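Local coordinates for protein lipase (PDB 4OPM) that probably hydrolyses ester bonds of lipids such as triacylglycerols, as a putative lipase of the alpha/beta hydrolase fold, at residues 100-105 / 131-136. Residues are numbered along the deposited sequence; the frame is centred on the assembly and turned at random. Where two conformers were deposited one is given.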
loop_
_atom_site.group_PDB
_atom_site.type_symbol
_atom_site.label_atom_id
_atom_site.label_comp_id
_atom_site.label_asym_id
_atom_site.label_seq_id
_atom_site.Cartn_x
_atom_site.Cartn_y
_atom_site.Cartn_z
ATOM N N LYS A 100 -8.573 -6.814 -10.884
ATOM C CA LYS A 100 -9.720 -5.944 -10.573
ATOM C C LYS A 100 -9.257 -4.486 -10.421
ATOM O O LYS A 100 -9.990 -3.571 -10.804
ATOM C CB LYS A 100 -10.501 -6.431 -9.345
ATOM C CG LYS A 100 -11.233 -7.761 -9.572
ATOM C CD LYS A 100 -12.282 -7.684 -10.713
ATOM C CE LYS A 100 -13.061 -8.955 -10.903
ATOM N NZ LYS A 100 -12.201 -10.059 -11.444
ATOM N N LEU A 101 -8.017 -4.263 -9.943
ATOM C CA LEU A 101 -7.469 -2.915 -9.865
ATOM C C LEU A 101 -7.303 -2.363 -11.294
ATOM O O LEU A 101 -7.640 -1.210 -11.527
ATOM C CB LEU A 101 -6.142 -2.901 -9.096
ATOM C CG LEU A 101 -5.476 -1.545 -8.935
ATOM C CD1 LEU A 101 -6.286 -0.621 -8.023
ATOM C CD2 LEU A 101 -4.056 -1.709 -8.413
ATOM N N ARG A 102 -6.858 -3.202 -12.258
ATOM C CA ARG A 102 -6.761 -2.765 -13.659
ATOM C C ARG A 102 -8.157 -2.355 -14.192
ATOM O O ARG A 102 -8.279 -1.321 -14.856
ATOM C CB ARG A 102 -6.137 -3.857 -14.545
ATOM C CG ARG A 102 -6.084 -3.512 -16.041
ATOM C CD ARG A 102 -5.156 -2.346 -16.346
ATOM N NE ARG A 102 -5.318 -1.886 -17.724
ATOM C CZ ARG A 102 -5.067 -0.651 -18.140
ATOM N NH1 ARG A 102 -4.640 0.273 -17.285
ATOM N NH2 ARG A 102 -5.240 -0.326 -19.412
ATOM N N ARG A 103 -9.204 -3.151 -13.888
ATOM C CA ARG A 103 -10.580 -2.843 -14.321
ATOM C C ARG A 103 -11.020 -1.486 -13.739
ATOM O O ARG A 103 -11.669 -0.697 -14.437
ATOM C CB ARG A 103 -11.578 -3.950 -13.924
ATOM C CG ARG A 103 -11.289 -5.339 -14.512
ATOM C CD ARG A 103 -11.608 -5.482 -15.998
ATOM N NE ARG A 103 -10.561 -4.931 -16.872
ATOM C CZ ARG A 103 -9.453 -5.571 -17.241
ATOM N NH1 ARG A 103 -9.203 -6.797 -16.795
ATOM N NH2 ARG A 103 -8.579 -4.984 -18.046
ATOM N N PHE A 104 -10.633 -1.215 -12.474
ATOM C CA PHE A 104 -10.915 0.050 -11.805
ATOM C C PHE A 104 -10.203 1.211 -12.527
ATOM O O PHE A 104 -10.839 2.221 -12.788
ATOM C CB PHE A 104 -10.502 0.003 -10.318
ATOM C CG PHE A 104 -10.447 1.374 -9.678
ATOM C CD1 PHE A 104 -11.614 2.028 -9.295
ATOM C CD2 PHE A 104 -9.229 2.029 -9.493
ATOM C CE1 PHE A 104 -11.568 3.311 -8.737
ATOM C CE2 PHE A 104 -9.181 3.310 -8.921
ATOM C CZ PHE A 104 -10.351 3.946 -8.558
ATOM N N VAL A 105 -8.900 1.064 -12.847
ATOM C CA VAL A 105 -8.097 2.088 -13.553
ATOM C C VAL A 105 -8.773 2.424 -14.909
ATOM O O VAL A 105 -8.896 3.600 -15.269
ATOM C CB VAL A 105 -6.620 1.641 -13.730
ATOM C CG1 VAL A 105 -5.876 2.513 -14.743
ATOM C CG2 VAL A 105 -5.888 1.633 -12.386
ATOM N N GLY A 131 4.109 -5.954 -14.285
ATOM C CA GLY A 131 4.468 -7.100 -15.110
ATOM C C GLY A 131 3.405 -7.438 -16.138
ATOM O O GLY A 131 3.734 -7.759 -17.282
ATOM N N GLN A 132 2.119 -7.374 -15.742
ATOM C CA GLN A 132 1.000 -7.717 -16.623
ATOM C C GLN A 132 0.638 -6.567 -17.568
ATOM O O GLN A 132 0.202 -6.830 -18.684
ATOM C CB GLN A 132 -0.239 -8.130 -15.806
ATOM C CG GLN A 132 -0.080 -9.459 -15.047
ATOM C CD GLN A 132 -1.187 -9.754 -14.052
ATOM O OE1 GLN A 132 -1.884 -8.863 -13.548
ATOM N NE2 GLN A 132 -1.344 -11.025 -13.704
ATOM N N TYR A 133 0.821 -5.300 -17.135
ATOM C CA TYR A 133 0.464 -4.114 -17.923
ATOM C C TYR A 133 1.697 -3.157 -18.046
ATOM O O TYR A 133 1.650 -2.028 -17.548
ATOM C CB TYR A 133 -0.767 -3.426 -17.260
ATOM C CG TYR A 133 -1.870 -4.399 -16.867
ATOM C CD1 TYR A 133 -2.689 -4.987 -17.830
ATOM C CD2 TYR A 133 -2.071 -4.756 -15.536
ATOM C CE1 TYR A 133 -3.682 -5.908 -17.477
ATOM C CE2 TYR A 133 -3.073 -5.661 -15.169
ATOM C CZ TYR A 133 -3.873 -6.241 -16.143
ATOM O OH TYR A 133 -4.870 -7.130 -15.781
ATOM N N PRO A 134 2.807 -3.589 -18.718
ATOM C CA PRO A 134 4.022 -2.748 -18.768
ATOM C C PRO A 134 3.873 -1.413 -19.485
ATOM O O PRO A 134 4.465 -0.430 -19.040
ATOM C CB PRO A 134 5.039 -3.630 -19.502
ATOM C CG PRO A 134 4.209 -4.609 -20.272
ATOM C CD PRO A 134 3.047 -4.891 -19.381
ATOM N N PHE A 135 3.096 -1.365 -20.576
ATOM C CA PHE A 135 2.917 -0.124 -21.330
ATOM C C PHE A 135 2.006 0.861 -20.590
ATOM O O PHE A 135 1.934 2.029 -20.990
ATOM C CB PHE A 135 2.368 -0.416 -22.738
ATOM C CG PHE A 135 3.316 -1.224 -23.595
ATOM C CD1 PHE A 135 4.487 -0.658 -24.091
ATOM C CD2 PHE A 135 3.040 -2.550 -23.906
ATOM C CE1 PHE A 135 5.369 -1.410 -24.876
ATOM C CE2 PHE A 135 3.918 -3.299 -24.697
ATOM C CZ PHE A 135 5.077 -2.725 -25.174
ATOM N N GLU A 136 1.325 0.387 -19.523
ATOM C CA GLU A 136 0.408 1.178 -18.694
ATOM C C GLU A 136 1.082 1.651 -17.399
ATOM O O GLU A 136 0.455 2.342 -16.590
ATOM C CB GLU A 136 -0.851 0.352 -18.346
ATOM C CG GLU A 136 -1.638 -0.180 -19.538
ATOM C CD GLU A 136 -2.107 0.838 -20.561
ATOM O OE1 GLU A 136 -2.548 1.939 -20.160
ATOM O OE2 GLU A 136 -2.046 0.520 -21.771
HETATM O O HOH W 1 -6.563 -7.932 -17.744
#
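The Tyr133 ring carries Arg102 on one face and its neighbour Gln132 on the other. Arg102 CG stands 3.7 Å from the centroid of the Tyr133 ring and 19° off the ring normal, which qualifies as a CH-pi contact, while Gln132 CB sits over the opposite face near the rim. At the ring edge, in plane, lies a water 2.7 Å from Tyr133 OH; Arg103 NH1 donates to the same water over 3.0 Å, in the plane of its guanidinium. Arg103 NH1 also forms a salt bridge with Glu99.

Arg102 has CG anti to its amide nitrogen (chi1 176°), which sends the methylenes over the ring, and a bend at chi2 then carries the guanidinium past it. The planes of guanidinium and ring lie 34° apart, and with 5.4 Å from Arg102 CZ to the Tyr133 ring centroid any cation-pi attraction is weak. One guanidinium face instead receives Glu136 CG, 3.7 Å from Arg102 CZ. The salt bridge, Arg102 NH2 to Glu136 OE1, spans 3.6 Å and is not a hydrogen bond; Glu136 has a second conformer, so both of its contacts are described for one conformer alone. Arg102 NH1 is hydrogen-bonded to Tyr129 OH.

Tyr133 is the first residue to depart from helical geometry after helix 121-132, in the turn leading to strand 137-143, so the contact joins helix 94-107 of the alpha/beta hydrolase fold to that helix-to-strand turn at the surface. Its chemistry combines methylene-to-ring packing with a long charge pair and a water bridge, and Tyr129 probably helps to fix the guanidinium.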